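PDB 2CAK: rusticyanin from Thiobacillus ferrooxidans, which carries electrons from cytochrome c552 to the A-type oxidase in the periplasm, using a single bound copper ion. Local coordinates for residues N77-G81 against F82-F86. Numbering follows the deposited sequence.
With CU1 (copper (I) ion), chain B.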
ATOM      1  N   ASN A  77      -3.443  -0.560   8.414  1.00  9.66           N
ATOM      2  CA  ASN A  77      -4.813  -0.211   8.229  1.00  9.74           C
ATOM      3  C   ASN A  77      -5.279   0.674   9.397  1.00 10.87           C
ATOM      4  O   ASN A  77      -5.551   0.187  10.499  1.00 12.01           O
ATOM      5  CB  ASN A  77      -5.743  -1.424   8.127  1.00 11.20           C
ATOM      6  CG  ASN A  77      -7.210  -1.062   8.013  1.00 10.66           C
ATOM      7  OD1 ASN A  77      -8.115  -1.887   8.397  1.00 15.94           O
ATOM      8  ND2 ASN A  77      -7.509   0.099   7.549  1.00 10.83           N
ATOM      9  N   THR A  78      -5.415   1.973   9.123  1.00 10.77           N
ATOM     10  CA  THR A  78      -5.837   2.966  10.078  1.00 11.41           C
ATOM     11  C   THR A  78      -7.315   3.319  10.045  1.00 13.17           C
ATOM     12  O   THR A  78      -7.781   4.198  10.748  1.00 18.64           O
ATOM     13  CB  THR A  78      -4.975   4.250   9.928  1.00 13.59           C
ATOM     14  OG1 THR A  78      -4.883   4.657   8.552  1.00 17.11           O
ATOM     15  CG2 THR A  78      -3.555   3.993  10.424  1.00 18.72           C
ATOM     16  N   ASN A  79      -8.080   2.660   9.205  1.00 12.32           N
ATOM     17  CA  ASN A  79      -9.463   3.067   8.941  1.00 12.94           C
ATOM     18  C   ASN A  79     -10.444   2.267   9.756  1.00 13.46           C
ATOM     19  O   ASN A  79     -10.675   1.093   9.489  1.00 14.24           O
ATOM     20  CB  ASN A  79      -9.732   2.936   7.433  1.00 13.64           C
ATOM     21  CG  ASN A  79     -11.018   3.638   7.012  1.00 14.54           C
ATOM     22  OD1 ASN A  79     -11.555   4.630   7.575  1.00 22.81           O
ATOM     23  ND2 ASN A  79     -11.511   3.106   5.972  1.00 14.19           N
ATOM     24  N   LYS A  80     -11.056   2.892  10.744  1.00 15.27           N
ATOM     25  CA  LYS A  80     -12.058   2.209  11.552  1.00 18.20           C
ATOM     26  C   LYS A  80     -13.177   1.655  10.690  1.00 17.71           C
ATOM     27  O   LYS A  80     -13.712   2.345   9.814  1.00 21.24           O
ATOM     28  CB  LYS A  80     -12.554   3.199  12.647  1.00 22.94           C
ATOM     29  CG  LYS A  80     -11.407   3.644  13.557  1.00 29.15           C
ATOM     30  CD  LYS A  80     -11.855   4.312  14.842  1.00 37.47           C
ATOM     31  CE  LYS A  80     -10.750   4.495  15.869  0.56 38.58           C
ATOM     32  NZ  LYS A  80      -9.459   3.896  15.444  0.56 43.95           N
ATOM     33  N   GLY A  81     -13.584   0.428  10.949  1.00 16.80           N
ATOM     34  CA  GLY A  81     -14.746  -0.212  10.357  1.00 19.64           C
ATOM     35  C   GLY A  81     -14.509  -1.006   9.087  1.00 18.29           C
ATOM     36  O   GLY A  81     -15.438  -1.671   8.596  1.00 18.62           O
ATOM     37  N   PHE A  82     -13.330  -0.954   8.503  1.00 16.38           N
ATOM     38  CA  PHE A  82     -13.034  -1.555   7.220  1.00 17.10           C
ATOM     39  C   PHE A  82     -11.745  -2.361   7.287  1.00 15.83           C
ATOM     40  O   PHE A  82     -10.810  -1.944   7.931  1.00 26.29           O
ATOM     41  CB  PHE A  82     -12.875  -0.485   6.126  1.00 22.43           C
ATOM     42  CG  PHE A  82     -14.198   0.224   5.915  1.00 26.13           C
ATOM     43  CD1 PHE A  82     -14.541   1.359   6.638  1.00 28.42           C
ATOM     44  CD2 PHE A  82     -15.106  -0.297   5.023  1.00 32.15           C
ATOM     45  CE1 PHE A  82     -15.763   1.963   6.445  1.00 31.38           C
ATOM     46  CE2 PHE A  82     -16.331   0.345   4.787  1.00 34.93           C
ATOM     47  CZ  PHE A  82     -16.648   1.470   5.500  1.00 35.85           C
ATOM     48  N   GLY A  83     -11.702  -3.468   6.586  1.00 13.44           N
ATOM     49  CA  GLY A  83     -10.529  -4.308   6.474  1.00 13.47           C
ATOM     50  C   GLY A  83      -9.808  -4.315   5.156  1.00 13.74           C
ATOM     51  O   GLY A  83      -9.695  -5.342   4.450  1.00 15.09           O
ATOM     52  N   HIS A  84      -9.248  -3.207   4.756  1.00 11.76           N
ATOM     53  CA  HIS A  84      -8.641  -2.983   3.450  1.00 10.17           C
ATOM     54  C   HIS A  84      -7.464  -3.903   3.218  1.00 10.49           C
ATOM     55  O   HIS A  84      -6.788  -4.351   4.150  1.00 12.88           O
ATOM     56  CB  HIS A  84      -8.139  -1.528   3.420  1.00 11.03           C
ATOM     57  CG  HIS A  84      -9.166  -0.468   3.591  1.00 10.74           C
ATOM     58  ND1 HIS A  84     -10.049  -0.051   2.618  1.00 11.46           N
ATOM     59  CD2 HIS A  84      -9.385   0.316   4.682  1.00 11.79           C
ATOM     60  CE1 HIS A  84     -10.756   0.937   3.133  1.00 12.55           C
ATOM     61  NE2 HIS A  84     -10.400   1.192   4.405  1.00 11.92           N
ATOM     62  N   SER A  85      -7.178  -4.140   1.950  1.00 10.89           N
ATOM     63  CA  SER A  85      -5.995  -4.911   1.562  1.00 10.77           C
ATOM     64  C   SER A  85      -5.042  -4.044   0.742  1.00 10.17           C
ATOM     65  O   SER A  85      -5.388  -2.941   0.314  1.00 11.61           O
ATOM     66  CB  SER A  85      -6.350  -6.162   0.747  1.00 11.57           C
ATOM     67  OG  SER A  85      -6.824  -5.856  -0.552  1.00 12.96           O
ATOM     68  N   PHE A  86      -3.840  -4.523   0.498  1.00 10.04           N
ATOM     69  CA  PHE A  86      -2.828  -3.881  -0.334  1.00  9.61           C
ATOM     70  C   PHE A  86      -2.249  -4.967  -1.249  1.00 10.65           C
ATOM     71  O   PHE A  86      -1.496  -5.826  -0.793  1.00 11.59           O
ATOM     72  CB  PHE A  86      -1.737  -3.245   0.530  1.00 11.66           C
ATOM     73  CG  PHE A  86      -0.690  -2.458  -0.230  1.00 11.02           C
ATOM     74  CD1 PHE A  86      -0.770  -1.064  -0.295  1.00 13.50           C
ATOM     75  CD2 PHE A  86       0.365  -3.034  -0.879  1.00 12.70           C
ATOM     76  CE1 PHE A  86       0.160  -0.336  -0.989  1.00 14.40           C
ATOM     77  CE2 PHE A  86       1.265  -2.269  -1.577  1.00 14.87           C
ATOM     78  CZ  PHE A  86       1.217  -0.922  -1.645  1.00 14.56           C
TER
HETATM   79 CU   CU1 B 156     -10.353  -0.749   0.704  1.00 13.41          CU
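F82 closes a type II beta turn begun by N79: its backbone N donates a weak bond to N79 O, 3.5 Å long though fairly straight at 163°. G81 holds the third place of the turn with a positive phi, a conformation glycine adopts readily. The F82 ring folds back over this turn, because CG stands beside its own backbone N (chi1 -65°). G81 O lies over one face of the ring and K80 O near its plane at the edge, 3.4 Å from F82 CD1. The N79 side chain runs alongside in the same direction, its amide plane nearly parallel to the ring plane, while F50 meets the ring from another loop. At the backbone of F82, N77 OD1 as modelled approaches F82 O to 2.7 Å.

After G83, H84 turns its imidazole back toward the first segment, where two asparagine amides reach its edge. That of N79 is nearly coplanar with the ring, and N79 ND2 as modelled lies 2.7 Å from H84 NE2; that of N77 stands almost perpendicular, at 88°, with N77 ND2 as modelled 3.4 Å from H84 CD2. Both asparagines place CG anti to the backbone N, which sends the amides across the loop.

From the other side of the imidazole, H84 ND1 binds copper at 2.1 Å, completing a site with C137, H142 and M147. The loop thus joins strand 70-77 to strand 87-89 of this cupredoxin fold while carrying a copper ligand. The metal on ND1 and the nearly coplanar N79 amide beside NE2 would together probably limit rotation of the ring, making N79 a likely second-shell residue of the blue copper centre.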